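6-phospho-beta-glucosidase (Thermotoga maritima, PDB 1UP6) hydrolyses cellobiose 6'-phosphate to glucose 6-phosphate and glucose, using bound NAD+ and a manganese ion. Local coordinates at residues G161-P166 / L191-F196. Residues are numbered along the deposited sequence; the frame is centred on the assembly and turned at random.
Sequences GLCNVP and LNHLSF. With NAD (nicotinamide-adenine-dinucleotide), chain I; G6P (6-O-phosphono-alpha-D-glucopyranose), chain K.
The carboxamide oxygen O7N of NAD accepts two hydrogen bonds from N164: one from backbone N at 2.8 Å and a weak one from ND2. On the same carboxamide, N7N gives a weak hydrogen bond to L162 O. The nicotinamide amide is thus held at both ends by residues 162-164. C163 and H193 meet across the two segments and are both ligands of the manganese ion. C163 SG lies about 3.8 Å from H193 NE2, oblique to the imidazole, though its modelled position is less certain. SG is anti to its backbone N (chi1 177°), which turns it broadly toward the metal and H193. The 161-166 segment leaves the last strand of the parallel, Rossmann-type NAD-binding sheet and enters helix 165-177. Residues 191-194 form a type II turn leading into strand 194-202. The metal site therefore joins the two family regions of this family 4 glycosidase. H193 NE2 lies 3.3 Å from both G6P O2 and G6P O3, consistent with sugar hydroxyls beside the metal; O2 is in the ring plane. V165 CG1 sits at the ring edge, 4.2 Å from H193 CD2. A leucine in place of H193 would probably leave the manganese without its histidine ligand and weaken the hold on the sugar's O2 and O3 side. N192 places OD1 over one face of the H193 ring, offset toward the rim, while its ND2 hydrogen-bonds E334 OE2.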
# COMPACT_ATOMS: atom_id res chain seq x y z
N GLY A 161 -6.84 17.13 -16.82
CA GLY A 161 -7.91 16.68 -17.69
C GLY A 161 -9.27 17.17 -17.22
O GLY A 161 -9.63 17.09 -16.06
N LEU A 162 -10.03 17.73 -18.13
CA LEU A 162 -11.36 18.18 -17.77
C LEU A 162 -12.40 17.44 -18.58
O LEU A 162 -12.11 16.82 -19.62
CB LEU A 162 -11.49 19.67 -18.03
CG LEU A 162 -11.72 20.60 -16.84
CD1 LEU A 162 -10.96 20.17 -15.56
CD2 LEU A 162 -11.43 22.06 -17.20
N CYS A 163 -13.63 17.52 -18.09
CA CYS A 163 -14.81 16.98 -18.76
C CYS A 163 -15.98 17.86 -18.34
O CYS A 163 -15.89 18.55 -17.33
CB CYS A 163 -15.03 15.58 -18.24
SG CYS A 163 -16.51 14.78 -18.90
N ASN A 164 -17.09 17.83 -19.07
CA ASN A 164 -18.26 18.63 -18.67
C ASN A 164 -19.32 17.96 -17.81
O ASN A 164 -20.29 18.63 -17.37
CB ASN A 164 -18.96 19.24 -19.87
CG ASN A 164 -19.78 18.23 -20.64
OD1 ASN A 164 -20.97 18.61 -21.05
ND2 ASN A 164 -19.31 17.11 -20.90
N VAL A 165 -19.20 16.66 -17.54
CA VAL A 165 -20.30 16.05 -16.77
C VAL A 165 -20.32 16.38 -15.27
O VAL A 165 -21.39 16.53 -14.68
CB VAL A 165 -20.59 14.51 -17.08
CG1 VAL A 165 -19.84 14.01 -18.30
CG2 VAL A 165 -20.31 13.60 -15.86
N PRO A 166 -19.15 16.54 -14.62
CA PRO A 166 -19.14 17.10 -13.27
C PRO A 166 -19.90 18.45 -13.21
O PRO A 166 -20.87 18.57 -12.46
CB PRO A 166 -17.65 17.27 -12.99
CG PRO A 166 -16.99 16.18 -13.78
CD PRO A 166 -17.79 16.19 -15.06
N LEU A 191 -13.52 7.29 -13.51
CA LEU A 191 -12.73 7.67 -14.67
C LEU A 191 -13.61 8.63 -15.43
O LEU A 191 -14.82 8.68 -15.23
CB LEU A 191 -12.41 6.45 -15.55
CG LEU A 191 -11.05 5.77 -15.31
CD1 LEU A 191 -10.52 5.93 -13.87
CD2 LEU A 191 -11.03 4.33 -15.76
N ASN A 192 -13.00 9.42 -16.28
CA ASN A 192 -13.76 10.28 -17.15
C ASN A 192 -14.76 9.46 -17.98
O ASN A 192 -14.38 8.48 -18.64
CB ASN A 192 -12.79 11.04 -18.06
CG ASN A 192 -13.48 12.05 -18.94
OD1 ASN A 192 -13.36 11.95 -20.16
ND2 ASN A 192 -14.21 13.01 -18.34
N HIS A 193 -16.04 9.86 -17.92
CA HIS A 193 -17.15 9.17 -18.60
C HIS A 193 -17.43 7.80 -17.96
O HIS A 193 -17.95 6.88 -18.61
CB HIS A 193 -16.86 9.00 -20.11
CG HIS A 193 -16.90 10.29 -20.86
ND1 HIS A 193 -16.01 10.60 -21.87
CD2 HIS A 193 -17.70 11.38 -20.71
CE1 HIS A 193 -16.29 11.82 -22.33
NE2 HIS A 193 -17.30 12.31 -21.64
N LEU A 194 -17.09 7.68 -16.69
CA LEU A 194 -17.10 6.38 -16.03
C LEU A 194 -17.06 6.67 -14.55
O LEU A 194 -16.20 6.15 -13.80
CB LEU A 194 -15.83 5.65 -16.42
CG LEU A 194 -15.77 4.16 -16.71
CD1 LEU A 194 -15.00 3.43 -15.63
CD2 LEU A 194 -17.10 3.51 -17.04
N SER A 195 -17.98 7.54 -14.13
CA SER A 195 -17.92 8.10 -12.79
C SER A 195 -19.18 7.87 -11.95
O SER A 195 -20.26 7.51 -12.44
CB SER A 195 -17.59 9.60 -12.84
OG SER A 195 -18.65 10.30 -13.50
N PHE A 196 -19.00 8.04 -10.66
CA PHE A 196 -19.99 7.62 -9.71
C PHE A 196 -20.09 8.68 -8.60
O PHE A 196 -19.07 9.22 -8.13
CB PHE A 196 -19.63 6.23 -9.15
CG PHE A 196 -19.49 5.17 -10.21
CD1 PHE A 196 -18.30 5.04 -10.94
CD2 PHE A 196 -20.55 4.31 -10.49
CE1 PHE A 196 -18.18 4.10 -11.93
CE2 PHE A 196 -20.43 3.33 -11.48
CZ PHE A 196 -19.23 3.22 -12.20
PA NAD I . -14.05 19.54 -34.03
O1A NAD I . -13.95 18.12 -34.48
O2A NAD I . -14.68 20.34 -35.18
O5B NAD I . -12.56 20.06 -33.60
C5B NAD I . -12.15 21.30 -33.08
C4B NAD I . -11.04 21.98 -33.91
O4B NAD I . -9.77 21.41 -33.65
C3B NAD I . -11.21 21.93 -35.43
O3B NAD I . -11.55 23.20 -35.95
C2B NAD I . -9.87 21.45 -35.98
O2B NAD I . -9.38 22.23 -37.06
C1B NAD I . -8.94 21.56 -34.79
N9A NAD I . -7.89 20.53 -34.73
C8A NAD I . -7.98 19.19 -35.01
N7A NAD I . -6.76 18.63 -34.80
C5A NAD I . -5.90 19.59 -34.39
C6A NAD I . -4.55 19.56 -34.03
N6A NAD I . -3.88 18.42 -34.09
N1A NAD I . -3.93 20.73 -33.64
C2A NAD I . -4.64 21.91 -33.60
N3A NAD I . -5.98 21.95 -33.96
C4A NAD I . -6.59 20.80 -34.35
O3 NAD I . -15.13 19.46 -32.83
PN NAD I . -15.04 19.78 -31.26
O1N NAD I . -16.21 19.09 -30.65
O2N NAD I . -14.94 21.24 -31.07
O5D NAD I . -13.71 19.06 -30.72
C5D NAD I . -13.07 19.57 -29.57
C4D NAD I . -12.27 18.48 -28.86
O4D NAD I . -12.54 18.61 -27.48
C3D NAD I . -12.72 17.07 -29.25
O3D NAD I . -11.71 16.14 -28.94
C2D NAD I . -13.91 16.87 -28.34
O2D NAD I . -14.28 15.53 -28.17
C1D NAD I . -13.33 17.50 -27.08
N1N NAD I . -14.36 17.90 -26.12
C2N NAD I . -14.25 17.37 -24.88
C3N NAD I . -15.16 17.72 -23.89
C7N NAD I . -15.02 17.12 -22.54
O7N NAD I . -16.15 17.23 -21.69
N7N NAD I . -13.86 16.52 -22.21
C4N NAD I . -16.21 18.59 -24.19
C5N NAD I . -16.32 19.11 -25.48
C6N NAD I . -15.37 18.76 -26.43
C1 G6P K . -20.76 15.05 -23.56
C2 G6P K . -19.36 14.60 -23.16
C3 G6P K . -18.36 15.25 -24.07
C4 G6P K . -18.63 14.97 -25.52
C5 G6P K . -20.06 15.35 -25.86
C6 G6P K . -20.36 14.91 -27.30
O1 G6P K . -21.71 14.41 -22.68
O2 G6P K . -19.09 15.02 -21.83
O3 G6P K . -17.05 14.81 -23.76
O4 G6P K . -17.73 15.78 -26.26
O5 G6P K . -20.97 14.71 -24.95
O6 G6P K . -21.46 15.65 -27.84
P G6P K . -21.59 15.75 -29.40
O1P G6P K . -22.48 17.05 -29.71
O2P G6P K . -22.30 14.63 -30.01
O3P G6P K . -20.25 16.11 -30.08